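Local coordinates for flagellar biosynthetic protein FlhB (Shewanella putrefaciens CN-32, PDB 6Z0W) that probably takes part, through its cytoplasmic domain, in the flagellar export apparatus needed to form the rod of the basal body, at residues Ala63-Pro68 with Lys112-Pro117; Glu23-Ala28 with Leu70-Tyr75; Arg7-Val12 with Phe51-Val56; Ile42-Asp47 with Thr78-Gln83. One frame throughout, in Å; residues are numbered along the deposited sequence.

Contact 1: residues Ala63-Pro68 with Lys112-Pro117; sequences AIVSAP and KPIPIP
The peptide carbonyls of Ile64, Ser66 and Ile114 are the flat groups through which strand 64-66 and the proline-rich run Lys112-Pro117 meet. Ser66 N sits above the carbonyl plane of Ile114, 41° out of it, and bonds its O at 2.7 Å; the CA of Val65 approaches the same oxygen to 3.2 Å. Ile114 N bonds Ile64 O at 3.0 Å. Ser66 O takes Ile116 N at 3.1 Å. The two strands run parallel, with Val65 beside Ile114 and Ser66 beside Pro115. On the face with Val65, CG1 of Ile116 rests 3.8 Å from Val65 CB, and both isoleucines, Ile114 and Ile116, reach Tyr98 of helix 89-100. CG2 of Ile64, anti to the backbone N, meets Pro113 CB at 3.8 Å. Ser66 OG bonds to Asn21. Isoleucines supply both N-H groups that this run gives to strand 64-66, while Pro113 and Pro115, which have none to give, alternate with them. This run is therefore suited to the outermost strand of the sheet within the chain; its composition is consistent with the proline-rich element described for FlhB.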
loop_
_atom_site.group_PDB
_atom_site.type_symbol
_atom_site.label_atom_id
_atom_site.label_comp_id
_atom_site.label_asym_id
_atom_site.label_seq_id
_atom_site.Cartn_x
_atom_site.Cartn_y
_atom_site.Cartn_z
ATOM N N ALA A 63 1.911 10.749 -0.276
ATOM C CA ALA A 63 2.103 10.254 -1.636
ATOM C C ALA A 63 1.196 9.053 -1.934
ATOM O O ALA A 63 1.077 8.118 -1.139
ATOM C CB ALA A 63 3.563 9.870 -1.862
ATOM N N ILE A 64 0.530 9.105 -3.069
ATOM C CA ILE A 64 -0.294 8.016 -3.561
ATOM C C ILE A 64 0.366 7.526 -4.841
ATOM O O ILE A 64 0.575 8.314 -5.772
ATOM C CB ILE A 64 -1.725 8.481 -3.849
ATOM C CG1 ILE A 64 -2.363 9.100 -2.595
ATOM C CG2 ILE A 64 -2.520 7.317 -4.437
ATOM C CD1 ILE A 64 -3.663 9.831 -2.876
ATOM N N VAL A 65 0.727 6.250 -4.906
ATOM C CA VAL A 65 1.408 5.761 -6.100
ATOM C C VAL A 65 0.669 4.542 -6.621
ATOM O O VAL A 65 0.171 3.723 -5.840
ATOM C CB VAL A 65 2.904 5.468 -5.857
ATOM C CG1 VAL A 65 3.526 6.593 -5.023
ATOM C CG2 VAL A 65 3.106 4.153 -5.161
ATOM N N SER A 66 0.559 4.451 -7.947
ATOM C CA SER A 66 -0.132 3.346 -8.591
ATOM C C SER A 66 0.889 2.290 -8.994
ATOM O O SER A 66 1.716 2.522 -9.888
ATOM C CB SER A 66 -0.928 3.799 -9.808
ATOM O OG SER A 66 -1.507 2.649 -10.406
ATOM N N ALA A 67 0.794 1.123 -8.357
ATOM C CA ALA A 67 1.510 -0.079 -8.785
ATOM C C ALA A 67 0.551 -1.244 -8.567
ATOM O O ALA A 67 0.571 -1.880 -7.512
ATOM C CB ALA A 67 2.820 -0.260 -8.006
ATOM N N PRO A 68 -0.317 -1.532 -9.542
ATOM C CA PRO A 68 -1.523 -2.387 -9.299
ATOM C C PRO A 68 -1.203 -3.750 -8.694
ATOM O O PRO A 68 -1.893 -4.173 -7.755
ATOM C CB PRO A 68 -2.150 -2.531 -10.707
ATOM C CG PRO A 68 -1.720 -1.273 -11.427
ATOM C CD PRO A 68 -0.354 -0.886 -10.874
ATOM N N LYS A 112 -3.679 12.687 -10.192
ATOM C CA LYS A 112 -3.742 11.241 -10.290
ATOM C C LYS A 112 -2.546 10.609 -9.583
ATOM O O LYS A 112 -1.493 11.241 -9.422
ATOM C CB LYS A 112 -3.781 10.822 -11.756
ATOM C CG LYS A 112 -4.928 11.445 -12.533
ATOM C CD LYS A 112 -4.459 12.027 -13.860
ATOM C CE LYS A 112 -3.980 13.473 -13.719
ATOM N NZ LYS A 112 -3.813 14.119 -15.058
ATOM N N PRO A 113 -2.691 9.365 -9.127
ATOM C CA PRO A 113 -1.563 8.672 -8.498
ATOM C C PRO A 113 -0.353 8.634 -9.413
ATOM O O PRO A 113 -0.474 8.635 -10.639
ATOM C CB PRO A 113 -2.108 7.263 -8.253
ATOM C CG PRO A 113 -3.563 7.443 -8.150
ATOM C CD PRO A 113 -3.917 8.551 -9.100
ATOM N N ILE A 114 0.823 8.599 -8.798
ATOM C CA ILE A 114 2.082 8.470 -9.523
ATOM C C ILE A 114 2.239 7.025 -9.983
ATOM O O ILE A 114 2.254 6.100 -9.157
ATOM C CB ILE A 114 3.267 8.914 -8.650
ATOM C CG1 ILE A 114 2.974 10.293 -8.043
ATOM C CG2 ILE A 114 4.525 8.938 -9.472
ATOM C CD1 ILE A 114 3.643 10.569 -6.674
ATOM N N PRO A 115 2.360 6.777 -11.285
ATOM C CA PRO A 115 2.612 5.409 -11.755
ATOM C C PRO A 115 4.073 5.056 -11.528
ATOM O O PRO A 115 4.969 5.758 -12.001
ATOM C CB PRO A 115 2.272 5.478 -13.250
ATOM C CG PRO A 115 1.702 6.884 -13.490
ATOM C CD PRO A 115 2.262 7.736 -12.394
ATOM N N ILE A 116 4.322 3.992 -10.777
ATOM C CA ILE A 116 5.679 3.534 -10.519
ATOM C C ILE A 116 5.809 2.131 -11.089
ATOM O O ILE A 116 5.070 1.226 -10.680
ATOM C CB ILE A 116 6.042 3.534 -9.026
ATOM C CG1 ILE A 116 5.624 4.843 -8.363
ATOM C CG2 ILE A 116 7.533 3.332 -8.867
ATOM C CD1 ILE A 116 6.431 6.038 -8.792
ATOM N N PRO A 117 6.719 1.901 -12.025
ATOM C CA PRO A 117 6.953 0.537 -12.486
ATOM C C PRO A 117 7.587 -0.280 -11.376
ATOM O O PRO A 117 8.437 0.213 -10.627
ATOM C CB PRO A 117 7.910 0.711 -13.674
ATOM C CG PRO A 117 7.918 2.202 -13.971
ATOM C CD PRO A 117 7.633 2.861 -12.659
#

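Contact 2: residues Glu23-Ala28 with Leu70-Tyr75; sequences EHYAVA and LARAIY
Tyr25 and Val27 of strand 25-28 carry helix 70-75, a helix-on-sheet packing in the mixed alpha/beta fold of the FlhB cytoplasmic domain; the axes pass 7.7 Å apart at 67°. The Tyr25 ring is gripped from two directions. CG of Arg72 lies over the centre of one face, 3.7 Å from the ring centroid, a CH-pi contact that CD of the same arginine extends toward CE2. The ring's edge turns to the face of Tyr75 in a T-shaped pair, centroids 5.5 Å apart and planes at 86°. Val27 parts its branches: CG2 meets CG2 of Ile74 at 3.8 Å, and CG1 goes to Tyr75. Nearer the backbone, Tyr25 CB lies 4.4 Å from Ala71 CB, a small side chain that lets the strand come near the helix. An alanine at Tyr25 would probably deprive the Arg72 methylenes and the Tyr75 ring of this partner and open a gap between strand and helix. Farther out, Tyr25 OH bonds to NE2 of His76 and of His130, the latter from the C-terminal tag, and Lys44 makes a cation-pi contact with Tyr75. CG of Tyr75 stands anti to its backbone N (chi1 -173°), which puts it 3.9 Å from Tyr25 CD1, and Tyr75 CB lies 3.8 Å from Val27 CG1.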
loop_
_atom_site.group_PDB
_atom_site.type_symbol
_atom_site.label_atom_id
_atom_site.label_comp_id
_atom_site.label_asym_id
_atom_site.label_seq_id
_atom_site.Cartn_x
_atom_site.Cartn_y
_atom_site.Cartn_z
ATOM N N GLU A 23 -13.300 -1.965 -9.614
ATOM C CA GLU A 23 -12.670 -2.694 -8.525
ATOM C C GLU A 23 -11.369 -1.941 -8.223
ATOM O O GLU A 23 -10.463 -1.864 -9.057
ATOM C CB GLU A 23 -12.448 -4.168 -8.879
ATOM C CG GLU A 23 -11.735 -4.993 -7.821
ATOM C CD GLU A 23 -12.637 -5.486 -6.701
ATOM O OE1 GLU A 23 -12.854 -6.717 -6.592
ATOM O OE2 GLU A 23 -13.129 -4.646 -5.923
ATOM N N HIS A 24 -11.343 -1.331 -7.039
ATOM C CA HIS A 24 -10.299 -0.411 -6.604
ATOM C C HIS A 24 -9.640 -0.954 -5.346
ATOM O O HIS A 24 -10.300 -1.554 -4.498
ATOM C CB HIS A 24 -10.876 0.992 -6.317
ATOM C CG HIS A 24 -11.520 1.628 -7.511
ATOM N ND1 HIS A 24 -10.805 2.328 -8.459
ATOM C CD2 HIS A 24 -12.806 1.624 -7.937
ATOM C CE1 HIS A 24 -11.625 2.748 -9.406
ATOM N NE2 HIS A 24 -12.845 2.336 -9.109
ATOM N N TYR A 25 -8.337 -0.713 -5.225
ATOM C CA TYR A 25 -7.540 -1.136 -4.082
ATOM C C TYR A 25 -6.747 0.053 -3.555
ATOM O O TYR A 25 -6.229 0.843 -4.348
ATOM C CB TYR A 25 -6.555 -2.225 -4.492
ATOM C CG TYR A 25 -7.149 -3.579 -4.732
ATOM C CD1 TYR A 25 -7.081 -4.544 -3.755
ATOM C CD2 TYR A 25 -7.762 -3.894 -5.937
ATOM C CE1 TYR A 25 -7.581 -5.787 -3.954
ATOM C CE2 TYR A 25 -8.287 -5.137 -6.149
ATOM C CZ TYR A 25 -8.192 -6.084 -5.140
ATOM O OH TYR A 25 -8.695 -7.352 -5.294
ATOM N N ALA A 26 -6.636 0.172 -2.231
ATOM C CA ALA A 26 -5.729 1.135 -1.606
ATOM C C ALA A 26 -5.190 0.516 -0.331
ATOM O O ALA A 26 -5.975 0.015 0.480
ATOM C CB ALA A 26 -6.427 2.471 -1.267
ATOM N N VAL A 27 -3.872 0.566 -0.134
ATOM C CA VAL A 27 -3.276 0.139 1.127
ATOM C C VAL A 27 -2.387 1.265 1.640
ATOM O O VAL A 27 -1.507 1.756 0.914
ATOM C CB VAL A 27 -2.498 -1.184 0.988
ATOM C CG1 VAL A 27 -3.483 -2.353 0.799
ATOM C CG2 VAL A 27 -1.526 -1.117 -0.186
ATOM N N ALA A 28 -2.662 1.720 2.866
ATOM C CA ALA A 28 -1.860 2.758 3.502
ATOM C C ALA A 28 -0.719 2.080 4.261
ATOM O O ALA A 28 -0.953 1.328 5.229
ATOM C CB ALA A 28 -2.723 3.627 4.432
ATOM N N LEU A 70 1.300 -4.666 -6.854
ATOM C CA LEU A 70 1.803 -4.511 -5.487
ATOM C C LEU A 70 0.674 -4.153 -4.533
ATOM O O LEU A 70 0.558 -4.738 -3.443
ATOM C CB LEU A 70 2.900 -3.435 -5.451
ATOM C CG LEU A 70 3.618 -3.290 -4.117
ATOM C CD1 LEU A 70 4.257 -4.650 -3.754
ATOM C CD2 LEU A 70 4.713 -2.196 -4.199
ATOM N N ALA A 71 -0.148 -3.169 -4.922
ATOM C CA ALA A 71 -1.343 -2.825 -4.147
ATOM C C ALA A 71 -2.178 -4.062 -3.846
ATOM O O ALA A 71 -2.572 -4.285 -2.696
ATOM C CB ALA A 71 -2.188 -1.783 -4.896
ATOM N N ARG A 72 -2.455 -4.882 -4.871
ATOM C CA ARG A 72 -3.291 -6.075 -4.678
ATOM C C ARG A 72 -2.582 -7.124 -3.816
ATOM O O ARG A 72 -3.193 -7.720 -2.910
ATOM C CB ARG A 72 -3.680 -6.690 -6.033
ATOM C CG ARG A 72 -4.628 -5.844 -6.871
ATOM C CD ARG A 72 -5.315 -6.652 -7.989
ATOM N NE ARG A 72 -4.360 -7.454 -8.753
ATOM C CZ ARG A 72 -3.718 -7.026 -9.836
ATOM N NH1 ARG A 72 -3.958 -5.806 -10.301
ATOM N NH2 ARG A 72 -2.860 -7.826 -10.467
ATOM N N ALA A 73 -1.299 -7.367 -4.086
ATOM C CA ALA A 73 -0.560 -8.354 -3.303
ATOM C C ALA A 73 -0.476 -7.953 -1.830
ATOM O O ALA A 73 -0.633 -8.796 -0.938
ATOM C CB ALA A 73 0.826 -8.547 -3.890
ATOM N N ILE A 74 -0.250 -6.668 -1.549
ATOM C CA ILE A 74 -0.250 -6.215 -0.159
ATOM C C ILE A 74 -1.612 -6.461 0.474
ATOM O O ILE A 74 -1.718 -7.052 1.553
ATOM C CB ILE A 74 0.128 -4.728 -0.065
ATOM C CG1 ILE A 74 1.574 -4.478 -0.453
ATOM C CG2 ILE A 74 -0.078 -4.230 1.355
ATOM C CD1 ILE A 74 1.842 -3.017 -0.693
ATOM N N TYR A 75 -2.675 -5.988 -0.185
ATOM C CA TYR A 75 -4.020 -6.110 0.373
ATOM C C TYR A 75 -4.341 -7.560 0.733
ATOM O O TYR A 75 -4.845 -7.839 1.834
ATOM C CB TYR A 75 -5.048 -5.562 -0.620
ATOM C CG TYR A 75 -6.456 -5.494 -0.054
ATOM C CD1 TYR A 75 -6.941 -4.314 0.488
ATOM C CD2 TYR A 75 -7.286 -6.621 -0.036
ATOM C CE1 TYR A 75 -8.213 -4.242 1.024
ATOM C CE2 TYR A 75 -8.581 -6.560 0.496
ATOM C CZ TYR A 75 -9.035 -5.368 1.024
ATOM O OH TYR A 75 -10.302 -5.259 1.563
#

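Contact 3: residues Arg7-Val12 with Phe51-Val56; sequences RMMAEV and FKIREV
Met9 reaches across to Lys52 and Ile53 of helix 51-56. From CB its chain sets out with CG anti to the carbonyl carbon, then bends at the next bond (chi2 -60°), where SD is placed. SD lies 3.8 Å from Ile53 CG1 and also comes near CD of Lys52. The terminal CE presses on the same Ile53 CG1 at 3.4 Å, tighter than ordinary carbon contact, and touches Lys52 CB at 4.0 Å. The methionine crosses Ile53 at about a right angle while Met8 adds its CE to Ile53 CD1, so that the isoleucine's longer branch is met by two methionine ends. Its other branch, CG2, turns to Val12 CG2 at 4.1 Å. Val12 uses its remaining methyl, CG1, against Val56 CG1 at 3.7 Å, one helical turn on from Ile53. The join is made by apolar side-chain parts, the aliphatic stem of Lys52 among them. Away from it, Arg7 NH1 bonds Glu11 OE2 at 2.6 Å in a salt bridge; the oxygen lies in the guanidinium plane and offers its anti lone pair, and Glu11 OE1 bonds Asn14. Ile53 also lies on Ala43 of strand 40-46 and Ile18 of strand 17-20, and Met8 and Val12 on Ala43. This is the helix-against-helix and helix-on-sheet packing of an alpha/beta domain, in which the short N-terminal helix 6-9 and the turn after it rest on helix 47-59.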
loop_
_atom_site.group_PDB
_atom_site.type_symbol
_atom_site.label_atom_id
_atom_site.label_comp_id
_atom_site.label_asym_id
_atom_site.label_seq_id
_atom_site.Cartn_x
_atom_site.Cartn_y
_atom_site.Cartn_z
ATOM N N ARG A 7 -12.016 3.909 12.940
ATOM C CA ARG A 7 -10.761 3.747 13.670
ATOM C C ARG A 7 -9.597 3.504 12.718
ATOM O O ARG A 7 -8.510 4.067 12.888
ATOM C CB ARG A 7 -10.898 2.602 14.673
ATOM C CG ARG A 7 -9.649 2.307 15.470
ATOM C CD ARG A 7 -9.234 3.509 16.299
ATOM N NE ARG A 7 -7.982 3.299 17.032
ATOM C CZ ARG A 7 -6.778 3.636 16.576
ATOM N NH1 ARG A 7 -6.660 4.197 15.379
ATOM N NH2 ARG A 7 -5.697 3.414 17.320
ATOM N N MET A 8 -9.812 2.687 11.690
ATOM C CA MET A 8 -8.810 2.558 10.643
ATOM C C MET A 8 -8.616 3.876 9.888
ATOM O O MET A 8 -7.485 4.274 9.610
ATOM C CB MET A 8 -9.207 1.429 9.696
ATOM C CG MET A 8 -8.192 1.139 8.613
ATOM S SD MET A 8 -8.966 0.197 7.267
ATOM C CE MET A 8 -10.021 1.440 6.556
ATOM N N MET A 9 -9.700 4.580 9.565
ATOM C CA MET A 9 -9.578 5.802 8.773
ATOM C C MET A 9 -8.812 6.884 9.512
ATOM O O MET A 9 -8.109 7.681 8.884
ATOM C CB MET A 9 -10.961 6.337 8.387
ATOM C CG MET A 9 -11.566 5.599 7.265
ATOM S SD MET A 9 -10.537 5.690 5.801
ATOM C CE MET A 9 -11.349 4.423 4.878
ATOM N N ALA A 10 -8.943 6.930 10.836
ATOM C CA ALA A 10 -8.183 7.859 11.671
ATOM C C ALA A 10 -6.679 7.642 11.607
ATOM O O ALA A 10 -5.938 8.504 12.091
ATOM C CB ALA A 10 -8.652 7.748 13.124
ATOM N N GLU A 11 -6.204 6.519 11.047
ATOM C CA GLU A 11 -4.772 6.214 11.018
ATOM C C GLU A 11 -4.080 6.652 9.738
ATOM O O GLU A 11 -2.849 6.791 9.735
ATOM C CB GLU A 11 -4.524 4.705 11.179
ATOM C CG GLU A 11 -4.738 4.139 12.571
ATOM C CD GLU A 11 -3.826 4.776 13.599
ATOM O OE1 GLU A 11 -2.664 5.084 13.247
ATOM O OE2 GLU A 11 -4.284 4.993 14.746
ATOM N N VAL A 12 -4.832 6.849 8.659
ATOM C CA VAL A 12 -4.315 7.203 7.336
ATOM C C VAL A 12 -3.386 8.420 7.381
ATOM O O VAL A 12 -2.383 8.428 6.643
ATOM C CB VAL A 12 -5.468 7.423 6.331
ATOM C CG1 VAL A 12 -4.942 7.878 5.006
ATOM C CG2 VAL A 12 -6.236 6.133 6.089
ATOM N N PHE A 51 -11.271 4.790 -2.090
ATOM C CA PHE A 51 -11.271 6.219 -2.401
ATOM C C PHE A 51 -11.334 7.101 -1.153
ATOM O O PHE A 51 -10.798 8.220 -1.177
ATOM C CB PHE A 51 -12.403 6.566 -3.376
ATOM C CG PHE A 51 -11.999 6.390 -4.822
ATOM C CD1 PHE A 51 -11.183 7.322 -5.455
ATOM C CD2 PHE A 51 -12.371 5.252 -5.525
ATOM C CE1 PHE A 51 -10.783 7.139 -6.779
ATOM C CE2 PHE A 51 -11.973 5.067 -6.840
ATOM C CZ PHE A 51 -11.176 6.009 -7.464
ATOM N N LYS A 52 -11.959 6.643 -0.055
ATOM C CA LYS A 52 -11.905 7.449 1.164
ATOM C C LYS A 52 -10.485 7.478 1.735
ATOM O O LYS A 52 -10.034 8.520 2.219
ATOM C CB LYS A 52 -12.899 6.948 2.214
ATOM C CG LYS A 52 -13.643 8.083 2.960
ATOM C CD LYS A 52 -12.745 8.772 4.014
ATOM C CE LYS A 52 -13.536 9.468 5.127
ATOM N NZ LYS A 52 -12.682 9.727 6.336
ATOM N N ILE A 53 -9.762 6.362 1.661
ATOM C CA ILE A 53 -8.358 6.383 2.072
ATOM C C ILE A 53 -7.578 7.364 1.207
ATOM O O ILE A 53 -6.814 8.200 1.710
ATOM C CB ILE A 53 -7.768 4.963 2.010
ATOM C CG1 ILE A 53 -8.406 4.124 3.106
ATOM C CG2 ILE A 53 -6.215 5.008 2.138
ATOM C CD1 ILE A 53 -8.038 2.659 3.070
ATOM N N ARG A 54 -7.773 7.290 -0.110
ATOM C CA ARG A 54 -7.047 8.184 -1.007
ATOM C C ARG A 54 -7.373 9.652 -0.729
ATOM O O ARG A 54 -6.463 10.496 -0.660
ATOM C CB ARG A 54 -7.352 7.802 -2.452
ATOM C CG ARG A 54 -6.721 6.474 -2.848
ATOM C CD ARG A 54 -7.208 6.005 -4.211
ATOM N NE ARG A 54 -6.930 6.994 -5.248
ATOM C CZ ARG A 54 -6.930 6.748 -6.557
ATOM N NH1 ARG A 54 -7.178 5.525 -7.021
ATOM N NH2 ARG A 54 -6.669 7.732 -7.407
ATOM N N GLU A 55 -8.651 9.980 -0.508
ATOM C CA GLU A 55 -8.987 11.381 -0.281
ATOM C C GLU A 55 -8.344 11.905 1.008
ATOM O O GLU A 55 -7.847 13.042 1.032
ATOM C CB GLU A 55 -10.502 11.576 -0.286
ATOM C CG GLU A 55 -11.179 11.535 1.062
ATOM C CD GLU A 55 -12.668 11.886 0.984
ATOM O OE1 GLU A 55 -13.205 12.054 -0.146
ATOM O OE2 GLU A 55 -13.299 11.971 2.065
ATOM N N VAL A 56 -8.279 11.078 2.068
ATOM C CA VAL A 56 -7.616 11.512 3.303
ATOM C C VAL A 56 -6.127 11.670 3.066
ATOM O O VAL A 56 -5.521 12.661 3.476
ATOM C CB VAL A 56 -7.895 10.534 4.468
ATOM C CG1 VAL A 56 -7.037 10.879 5.704
ATOM C CG2 VAL A 56 -9.366 10.532 4.826
#

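Contact 4: residues Ile42-Asp47 with Thr78-Gln83; sequences IAKGVD and TKLDQQ
Ile42-Lys44 and Thr78-Asp81 run in broadly opposed directions, 137° apart, with the CA atoms of Ile42 and Asp81 5.1 Å from each other, Asp81 belonging to a type II turn from Lys79 to Gln82. Lys44 makes the polar link. Its CG stands between the backbone N and the carbonyl carbon (chi1 75°), and the chain beyond is extended, carrying NZ to Thr78 O at 2.8 Å. The ammonium approaches from above that carbonyl plane, 46° out of it. NZ bonds Tyr75 O as well, so one charge grips two carbonyls at the C-terminal end of helix 68-77, where it would probably be favoured by the helix dipole. An alanine here would probably leave both carbonyls without their charged donor and set the helix end freer to move. Leu80 supplies the apolar part: its CD2 lies on the strand backbone, 3.5 Å from Ala43 CA and 3.7 Å from Ile42 O. Within the loop, Lys79 N bonds the side-chain OE1 of Gln82 at 2.8 Å, in the carbonyl plane, while Gln82 N returns to Lys79 O. Strand 40-46 lies at the edge of the sheet beside strand 25-30; the loop leaving helix 68-77 folds over it, with Asp81 bonded to Val41 through the backbone and Leu80 touching Met8 of helix 6-9.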
loop_
_atom_site.group_PDB
_atom_site.type_symbol
_atom_site.label_atom_id
_atom_site.label_comp_id
_atom_site.label_asym_id
_atom_site.label_seq_id
_atom_site.Cartn_x
_atom_site.Cartn_y
_atom_site.Cartn_z
ATOM N N ILE A 42 -1.505 0.158 7.857
ATOM C CA ILE A 42 -2.301 0.795 8.910
ATOM C C ILE A 42 -3.707 1.139 8.449
ATOM O O ILE A 42 -4.558 1.474 9.297
ATOM C CB ILE A 42 -1.607 2.055 9.469
ATOM C CG1 ILE A 42 -1.429 3.088 8.356
ATOM C CG2 ILE A 42 -0.253 1.699 10.015
ATOM C CD1 ILE A 42 -0.777 4.357 8.853
ATOM N N ALA A 43 -3.992 1.037 7.151
ATOM C CA ALA A 43 -5.353 1.121 6.638
ATOM C C ALA A 43 -5.405 0.402 5.292
ATOM O O ALA A 43 -4.412 0.377 4.558
ATOM C CB ALA A 43 -5.807 2.582 6.490
ATOM N N LYS A 44 -6.556 -0.192 4.981
ATOM C CA LYS A 44 -6.748 -0.801 3.681
ATOM C C LYS A 44 -8.238 -0.868 3.377
ATOM O O LYS A 44 -9.067 -0.916 4.282
ATOM C CB LYS A 44 -6.121 -2.207 3.610
ATOM C CG LYS A 44 -6.875 -3.334 4.326
ATOM C CD LYS A 44 -6.156 -4.646 3.956
ATOM C CE LYS A 44 -6.814 -5.927 4.424
ATOM N NZ LYS A 44 -5.888 -7.091 4.173
ATOM N N GLY A 45 -8.563 -0.873 2.090
ATOM C CA GLY A 45 -9.948 -0.984 1.667
ATOM C C GLY A 45 -10.018 -1.172 0.173
ATOM O O GLY A 45 -9.048 -0.929 -0.557
ATOM N N VAL A 46 -11.174 -1.632 -0.278
ATOM C CA VAL A 46 -11.390 -1.703 -1.704
ATOM C C VAL A 46 -12.490 -0.729 -2.067
ATOM O O VAL A 46 -13.233 -0.221 -1.213
ATOM C CB VAL A 46 -11.727 -3.125 -2.203
ATOM C CG1 VAL A 46 -10.562 -4.075 -1.923
ATOM C CG2 VAL A 46 -13.059 -3.623 -1.588
ATOM N N ASP A 47 -12.565 -0.461 -3.370
ATOM C CA ASP A 47 -13.657 0.294 -3.968
ATOM C C ASP A 47 -13.858 1.629 -3.259
ATOM O O ASP A 47 -12.953 2.470 -3.279
ATOM C CB ASP A 47 -14.903 -0.580 -3.986
ATOM C CG ASP A 47 -14.687 -1.866 -4.804
ATOM O OD1 ASP A 47 -13.804 -1.869 -5.695
ATOM O OD2 ASP A 47 -15.396 -2.864 -4.565
ATOM N N THR A 78 -1.728 -9.026 3.884
ATOM C CA THR A 78 -1.366 -8.226 5.049
ATOM C C THR A 78 -2.635 -7.700 5.702
ATOM O O THR A 78 -3.292 -6.825 5.121
ATOM C CB THR A 78 -0.472 -7.036 4.643
ATOM O OG1 THR A 78 0.557 -7.484 3.755
ATOM C CG2 THR A 78 0.160 -6.379 5.882
ATOM N N LYS A 79 -2.965 -8.197 6.905
ATOM C CA LYS A 79 -4.049 -7.597 7.678
ATOM C C LYS A 79 -3.651 -6.238 8.260
ATOM O O LYS A 79 -2.475 -5.875 8.320
ATOM C CB LYS A 79 -4.473 -8.479 8.842
ATOM C CG LYS A 79 -4.549 -9.947 8.613
ATOM C CD LYS A 79 -5.462 -10.502 9.672
ATOM C CE LYS A 79 -5.954 -11.887 9.305
ATOM N NZ LYS A 79 -6.658 -12.595 10.427
ATOM N N LEU A 80 -4.652 -5.517 8.765
ATOM C CA LEU A 80 -4.416 -4.248 9.429
ATOM C C LEU A 80 -3.411 -4.415 10.558
ATOM O O LEU A 80 -3.487 -5.375 11.331
ATOM C CB LEU A 80 -5.728 -3.710 9.978
ATOM C CG LEU A 80 -6.630 -3.121 8.913
ATOM C CD1 LEU A 80 -8.013 -2.797 9.492
ATOM C CD2 LEU A 80 -5.940 -1.872 8.390
ATOM N N ASP A 81 -2.459 -3.489 10.631
ATOM C CA ASP A 81 -1.452 -3.419 11.681
ATOM C C ASP A 81 -0.447 -4.564 11.602
ATOM O O ASP A 81 0.296 -4.801 12.549
ATOM C CB ASP A 81 -2.111 -3.352 13.071
ATOM C CG ASP A 81 -3.168 -2.232 13.172
ATOM O OD1 ASP A 81 -3.067 -1.229 12.424
ATOM O OD2 ASP A 81 -4.104 -2.347 14.000
ATOM N N GLN A 82 -0.363 -5.240 10.463
ATOM C CA GLN A 82 0.534 -6.365 10.258
ATOM C C GLN A 82 1.643 -5.974 9.279
ATOM O O GLN A 82 1.439 -5.148 8.384
ATOM C CB GLN A 82 -0.253 -7.586 9.737
ATOM C CG GLN A 82 0.534 -8.895 9.702
ATOM C CD GLN A 82 -0.196 -10.071 9.004
ATOM O OE1 GLN A 82 -1.100 -9.887 8.163
ATOM N NE2 GLN A 82 0.205 -11.293 9.374
ATOM N N GLN A 83 2.844 -6.538 9.476
ATOM C CA GLN A 83 3.911 -6.340 8.502
ATOM C C GLN A 83 3.612 -7.062 7.196
ATOM O O GLN A 83 3.058 -8.167 7.179
ATOM C CB GLN A 83 5.263 -6.823 9.054
ATOM C CG GLN A 83 5.431 -6.536 10.530
ATOM C CD GLN A 83 6.791 -6.935 11.079
ATOM O OE1 GLN A 83 7.839 -6.590 10.518
ATOM N NE2 GLN A 83 6.776 -7.694 12.171
#

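How the contacts relate
Contact 2 is the buried one, about 6 Å from the chain centre, and is all ring, aliphatic and methyl packing; contacts 1, 3 and 4 lie farther out, partly exposed. Contacts 1 and 4 sit at the two outer strands of the same sheet, on opposite sides of the chain's centre; both use hydrogen bonds to backbone carbonyls, from backbone N-H groups in one and a lysine ammonium in the other. Contact 3 is apolar like contact 2, but joins helix 6-9 and the turn after it to helix 47-59. Helix 68-77 packs on the sheet in contact 2 and leads into the loop of contact 4. Contact 3 adjoins contact 4 through Met8 and contact 1 through Arg54.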